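Local coordinates for pectate lyase (Pectobacterium carotovorum, PDB 4U49), which probably cleaves polygalacturonate and methylated pectins internally by calcium-dependent elimination, acting as a secreted pectate lyase, at residues A[22-30]-A[100-108]; A[119-127]-A[135-144]. One frame throughout, in Å; residues are numbered along the deposited sequence.

Contact 1. Residues A[22-30]-A[100-108]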
# COMPACT_ATOMS: atom_id res chain seq x y z
N ASP A 22 11.41 -7.66 -21.28
CA ASP A 22 10.57 -7.00 -20.29
C ASP A 22 9.26 -7.74 -20.08
O ASP A 22 8.75 -8.39 -20.99
CB ASP A 22 10.29 -5.55 -20.70
CG ASP A 22 11.55 -4.74 -20.90
OD1 ASP A 22 11.48 -3.71 -21.60
OD2 ASP A 22 12.60 -5.13 -20.36
N ASP A 23 8.71 -7.63 -18.88
CA ASP A 23 7.41 -8.19 -18.58
C ASP A 23 6.64 -7.31 -17.60
O ASP A 23 7.22 -6.64 -16.75
CB ASP A 23 7.54 -9.60 -17.99
CG ASP A 23 8.05 -10.62 -19.00
OD1 ASP A 23 7.28 -10.98 -19.92
OD2 ASP A 23 9.21 -11.06 -18.88
N THR A 24 5.32 -7.30 -17.75
CA THR A 24 4.45 -6.66 -16.78
C THR A 24 3.57 -7.74 -16.17
O THR A 24 2.89 -8.47 -16.90
CB THR A 24 3.58 -5.56 -17.41
OG1 THR A 24 4.43 -4.54 -17.94
CG2 THR A 24 2.66 -4.96 -16.36
N MET A 25 3.60 -7.86 -14.85
CA MET A 25 2.77 -8.83 -14.15
C MET A 25 1.52 -8.16 -13.60
O MET A 25 1.61 -7.31 -12.72
CB MET A 25 3.55 -9.49 -13.01
CG MET A 25 2.68 -10.35 -12.10
SD MET A 25 2.25 -11.94 -12.84
CE MET A 25 1.06 -12.55 -11.65
N LEU A 26 0.37 -8.56 -14.13
CA LEU A 26 -0.91 -8.01 -13.70
C LEU A 26 -1.65 -9.00 -12.80
O LEU A 26 -1.78 -10.18 -13.12
CB LEU A 26 -1.77 -7.66 -14.92
CG LEU A 26 -3.20 -7.18 -14.67
CD1 LEU A 26 -3.20 -5.86 -13.91
CD2 LEU A 26 -3.95 -7.05 -15.99
N MET A 27 -2.14 -8.49 -11.67
CA MET A 27 -2.97 -9.26 -10.75
C MET A 27 -4.26 -8.49 -10.48
O MET A 27 -4.31 -7.28 -10.70
CB MET A 27 -2.24 -9.52 -9.43
CG MET A 27 -0.86 -10.11 -9.57
SD MET A 27 -0.18 -10.58 -7.97
CE MET A 27 -0.46 -9.09 -7.02
N LEU A 28 -5.29 -9.16 -10.00
CA LEU A 28 -6.52 -8.45 -9.67
C LEU A 28 -7.17 -8.92 -8.38
O LEU A 28 -6.90 -10.02 -7.88
CB LEU A 28 -7.52 -8.56 -10.83
CG LEU A 28 -7.91 -9.91 -11.42
CD1 LEU A 28 -8.95 -10.62 -10.56
CD2 LEU A 28 -8.44 -9.72 -12.84
N LEU A 29 -8.04 -8.07 -7.85
CA LEU A 29 -8.86 -8.40 -6.70
C LEU A 29 -10.29 -7.94 -6.97
O LEU A 29 -10.55 -6.74 -7.07
CB LEU A 29 -8.32 -7.74 -5.43
CG LEU A 29 -9.11 -8.00 -4.15
CD1 LEU A 29 -9.05 -9.47 -3.77
CD2 LEU A 29 -8.62 -7.11 -3.01
N LYS A 30 -11.20 -8.89 -7.14
CA LYS A 30 -12.61 -8.57 -7.28
C LYS A 30 -13.25 -8.63 -5.90
O LYS A 30 -13.45 -9.71 -5.34
CB LYS A 30 -13.30 -9.52 -8.26
CG LYS A 30 -14.74 -9.14 -8.59
CD LYS A 30 -15.29 -9.99 -9.73
CE LYS A 30 -16.77 -9.73 -9.93
NZ LYS A 30 -17.31 -10.46 -11.11
N LEU A 100 4.39 -2.69 -24.41
CA LEU A 100 4.51 -3.97 -23.71
C LEU A 100 3.18 -4.37 -23.10
O LEU A 100 2.61 -3.63 -22.30
CB LEU A 100 5.59 -3.88 -22.63
CG LEU A 100 5.71 -5.05 -21.65
CD1 LEU A 100 6.17 -6.31 -22.36
CD2 LEU A 100 6.65 -4.69 -20.50
N LYS A 101 2.68 -5.54 -23.49
CA LYS A 101 1.43 -6.05 -22.96
C LYS A 101 1.66 -6.95 -21.75
O LYS A 101 2.58 -7.78 -21.75
CB LYS A 101 0.66 -6.82 -24.04
CG LYS A 101 0.40 -6.01 -25.30
CD LYS A 101 -0.36 -6.82 -26.34
CE LYS A 101 0.45 -8.03 -26.80
NZ LYS A 101 -0.28 -8.84 -27.80
N SER A 102 0.84 -6.78 -20.73
CA SER A 102 0.92 -7.64 -19.55
C SER A 102 0.35 -9.02 -19.86
O SER A 102 -0.19 -9.26 -20.94
CB SER A 102 0.14 -7.03 -18.39
OG SER A 102 -1.25 -7.10 -18.64
N ASN A 103 0.46 -9.92 -18.89
CA ASN A 103 -0.31 -11.16 -18.92
C ASN A 103 -1.79 -10.82 -18.87
O ASN A 103 -2.18 -9.76 -18.37
CB ASN A 103 0.06 -12.06 -17.74
CG ASN A 103 -0.15 -11.37 -16.40
OD1 ASN A 103 0.55 -10.43 -16.06
ND2 ASN A 103 -1.13 -11.86 -15.64
N ALA A 104 -2.62 -11.72 -19.38
CA ALA A 104 -4.05 -11.62 -19.17
C ALA A 104 -4.36 -12.01 -17.74
O ALA A 104 -3.85 -13.01 -17.24
CB ALA A 104 -4.81 -12.50 -20.15
N ALA A 105 -5.18 -11.21 -17.06
CA ALA A 105 -5.60 -11.51 -15.70
C ALA A 105 -7.10 -11.75 -15.68
O ALA A 105 -7.86 -10.95 -16.22
CB ALA A 105 -5.22 -10.38 -14.76
N SER A 106 -7.51 -12.85 -15.06
CA SER A 106 -8.92 -13.22 -15.02
C SER A 106 -9.52 -13.05 -13.62
O SER A 106 -8.86 -13.33 -12.62
CB SER A 106 -9.11 -14.67 -15.48
OG SER A 106 -10.46 -15.07 -15.36
N THR A 107 -10.77 -12.60 -13.57
CA THR A 107 -11.50 -12.50 -12.31
C THR A 107 -11.94 -13.88 -11.85
O THR A 107 -12.25 -14.09 -10.68
CB THR A 107 -12.73 -11.59 -12.44
OG1 THR A 107 -13.62 -12.14 -13.41
CG2 THR A 107 -12.32 -10.19 -12.87
N ALA A 108 -11.97 -14.82 -12.79
CA ALA A 108 -12.29 -16.21 -12.49
C ALA A 108 -11.00 -17.02 -12.36
O ALA A 108 -9.98 -16.65 -12.94
CB ALA A 108 -13.19 -16.79 -13.57
O HOH W 1 2.37 -3.65 -19.71
O HOH W 2 4.38 -8.94 -20.02
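Leu-28 lies over the backbone of Ser-106 and Thr-107 where residues 22-30 run roughly parallel to 100-108, their end-to-end directions 21° apart; with Leu-100 and Leu-26 it buries the most surface. The segments belong to different antiparallel sheets, 24-31 bonded to strand 34-41 and 99-106 to strand 87-94, and meet as in a beta sandwich whose outermost strands approach each other at one margin. Leu-28 CD1 reaches Ser-106 O at 3.4 Å, and CD2 lies 3.9 Å from Thr-107 CG2. With CG between the backbone N and the carbonyl carbon (chi1 53°), both methyls bear on this segment. Leu-26 puts CD2 against Ala-105 CB, 3.8 Å away. At the far end Leu-100 forks over Asp-22 and Thr-24, CD1 against Asp-22 O and CD2 3.4 Å from Thr-24 OG1, a hydroxyl hydrogen-bonded to Thr-41 OG1 and, through a water, to Leu-100 O; a second water links Thr-24 N to Lys-101 O. Beside Leu-26 the Asn-103 amide imitates a strand neighbour. Its OD1 takes the Leu-26 N-H at 2.7 Å, nearly straight (175°), while its ND2 gives to Leu-26 O at 3.1 Å; each bond uses a lone pair in the carbonyl plane. Both amide ends thus fix the group's rotation. Leucine packing, one side-chain amide and bridging waters consequently join the sheets, with a single, weak backbone-to-backbone bond, Asn-103 N to Thr-24 O.

Contact 2. Residues A[119-127]-A[135-144]; sequences AASPECKAG and VDCGGITLGL
Backbone pairing between 119-127 and 135-144 rests on one hydrogen bond, Ser-121 N to Asp-136 O at 2.9 Å and nearly straight (170°), beside a type I turn over Ser-121 to Cys-124 and a type I' turn over Cys-137 to Ile-140. Cys-124 buries the most surface, and its disulfide to Cys-137, SG to SG 2.0 Å, crosses between the two turns with a chi3 of -89°, close to the relaxed right angle. Val-135 flanks the bridge: with CG1 anti to its own backbone N (chi1 167°), that methyl meets Cys-124 SG at 3.4 Å and Ser-121 CB at 3.6 Å. Ala-120 CB sits 3.2 Å from Cys-137 O and also touches Ile-140 CG2, while Ile-140 CD1 reaches Cys-124 O. Further along, Leu-142 CD1 lies 3.6 Å from Lys-125 C, and Ala-126 CB meets Leu-144 CD2. Ser-121 OG accepts from Glu-123 N in an ST turn, and Asp-136 OD1 from Gly-138 N in an Asx turn, the same carboxylate oxygen also binding Asn-166. A covalent link backed by small apolar contacts therefore pins an irregular segment to the first coil of the parallel beta-helix characteristic of this lyase family.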
# COMPACT_ATOMS: atom_id res chain seq x y z
N ALA A 119 7.12 -20.53 -12.06
CA ALA A 119 7.29 -19.12 -12.38
C ALA A 119 7.73 -18.33 -11.14
O ALA A 119 8.47 -17.36 -11.24
CB ALA A 119 6.02 -18.55 -12.95
N ALA A 120 7.30 -18.78 -9.97
CA ALA A 120 7.62 -18.09 -8.73
C ALA A 120 9.03 -18.45 -8.28
O ALA A 120 9.46 -19.58 -8.45
CB ALA A 120 6.61 -18.44 -7.63
N SER A 121 9.74 -17.47 -7.73
CA SER A 121 11.06 -17.70 -7.15
C SER A 121 10.97 -18.71 -6.01
O SER A 121 10.00 -18.70 -5.25
CB SER A 121 11.67 -16.39 -6.64
OG SER A 121 12.77 -16.64 -5.77
N PRO A 122 11.97 -19.60 -5.90
CA PRO A 122 11.98 -20.62 -4.85
C PRO A 122 11.99 -20.02 -3.44
O PRO A 122 11.60 -20.70 -2.49
CB PRO A 122 13.27 -21.40 -5.12
CG PRO A 122 14.10 -20.50 -5.98
CD PRO A 122 13.13 -19.73 -6.80
N GLU A 123 12.43 -18.77 -3.31
CA GLU A 123 12.49 -18.13 -2.01
C GLU A 123 11.13 -17.57 -1.59
O GLU A 123 10.96 -17.15 -0.44
CB GLU A 123 13.55 -17.03 -2.01
CG GLU A 123 14.98 -17.55 -2.14
CD GLU A 123 16.03 -16.49 -1.87
OE1 GLU A 123 15.92 -15.78 -0.85
OE2 GLU A 123 16.96 -16.36 -2.69
N CYS A 124 10.17 -17.56 -2.51
CA CYS A 124 8.81 -17.13 -2.19
C CYS A 124 8.08 -18.16 -1.35
O CYS A 124 7.27 -18.93 -1.86
CB CYS A 124 8.02 -16.85 -3.47
SG CYS A 124 8.25 -15.21 -4.16
N LYS A 125 8.36 -18.17 -0.05
CA LYS A 125 7.72 -19.09 0.87
C LYS A 125 7.16 -18.33 2.07
O LYS A 125 7.67 -17.27 2.43
CB LYS A 125 8.70 -20.17 1.33
CG LYS A 125 9.16 -21.10 0.22
CD LYS A 125 10.27 -22.03 0.72
CE LYS A 125 10.48 -23.20 -0.24
NZ LYS A 125 10.74 -22.75 -1.64
N ALA A 126 6.11 -18.86 2.68
CA ALA A 126 5.54 -18.24 3.87
C ALA A 126 6.57 -18.22 5.00
O ALA A 126 7.16 -19.25 5.33
CB ALA A 126 4.28 -18.97 4.31
N GLY A 127 6.80 -17.05 5.57
CA GLY A 127 7.74 -16.89 6.66
C GLY A 127 9.18 -16.68 6.22
O GLY A 127 10.08 -16.62 7.05
N VAL A 135 12.99 -10.59 -5.34
CA VAL A 135 12.32 -11.87 -5.51
C VAL A 135 10.92 -11.69 -6.12
O VAL A 135 10.12 -10.90 -5.62
CB VAL A 135 12.24 -12.61 -4.17
CG1 VAL A 135 11.29 -13.77 -4.26
CG2 VAL A 135 13.62 -13.10 -3.76
N ASP A 136 10.66 -12.42 -7.20
CA ASP A 136 9.39 -12.35 -7.92
C ASP A 136 8.53 -13.56 -7.57
O ASP A 136 8.85 -14.69 -7.94
CB ASP A 136 9.64 -12.28 -9.43
CG ASP A 136 8.40 -11.93 -10.23
OD1 ASP A 136 7.27 -12.10 -9.74
OD2 ASP A 136 8.55 -11.49 -11.39
N CYS A 137 7.43 -13.33 -6.86
CA CYS A 137 6.58 -14.43 -6.41
C CYS A 137 5.58 -14.88 -7.47
O CYS A 137 4.79 -15.80 -7.23
CB CYS A 137 5.84 -14.03 -5.13
SG CYS A 137 6.96 -13.69 -3.75
N GLY A 138 5.60 -14.23 -8.62
CA GLY A 138 4.82 -14.67 -9.77
C GLY A 138 3.32 -14.75 -9.54
O GLY A 138 2.62 -15.47 -10.25
N GLY A 139 2.83 -14.01 -8.56
CA GLY A 139 1.40 -13.93 -8.30
C GLY A 139 0.83 -15.02 -7.42
O GLY A 139 -0.39 -15.13 -7.30
N ILE A 140 1.69 -15.83 -6.80
CA ILE A 140 1.19 -16.89 -5.93
C ILE A 140 0.62 -16.29 -4.65
O ILE A 140 0.81 -15.11 -4.36
CB ILE A 140 2.27 -17.92 -5.56
CG1 ILE A 140 3.35 -17.28 -4.67
CG2 ILE A 140 2.87 -18.55 -6.81
CD1 ILE A 140 4.26 -18.28 -4.00
N THR A 141 -0.08 -17.12 -3.89
CA THR A 141 -0.64 -16.71 -2.62
C THR A 141 0.17 -17.31 -1.48
O THR A 141 0.47 -18.50 -1.49
CB THR A 141 -2.11 -17.12 -2.49
OG1 THR A 141 -2.87 -16.51 -3.53
CG2 THR A 141 -2.68 -16.70 -1.13
N LEU A 142 0.52 -16.49 -0.50
CA LEU A 142 1.22 -16.95 0.69
C LEU A 142 0.50 -16.49 1.94
O LEU A 142 -0.19 -15.47 1.92
CB LEU A 142 2.66 -16.45 0.72
CG LEU A 142 3.66 -17.01 -0.30
CD1 LEU A 142 5.02 -16.36 -0.08
CD2 LEU A 142 3.76 -18.53 -0.19
N GLY A 143 0.66 -17.22 3.03
CA GLY A 143 0.06 -16.84 4.29
C GLY A 143 0.44 -17.78 5.41
O GLY A 143 0.83 -18.93 5.18
N LEU A 144 0.35 -17.27 6.64
CA LEU A 144 0.54 -18.10 7.82
C LEU A 144 -0.82 -18.28 8.49
O LEU A 144 -1.66 -19.03 7.99
CB LEU A 144 1.55 -17.46 8.78
CG LEU A 144 2.97 -17.32 8.21
CD1 LEU A 144 3.85 -16.47 9.11
CD2 LEU A 144 3.60 -18.70 7.98

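The contacts follow one another along the chain, with centres about 17 Å apart, and illustrate two ways of holding segments that share little regular pairing. Contact 1 is partly buried and joins strands of two antiparallel sheets in the N-terminal region; contact 2 is a surface contact that fastens a loop to the opening strands of the beta-helix. The first relies on leucines, an amide and water, the second on a covalent bridge. They also touch directly: Met-25 CE packs 3.6 Å from Gly-138 O, and Met-27 SD 3.7 Å from Gly-139 CA. Methionines of strand 24-31 thereby set the sheet of that strand against the type I' turn of contact 2.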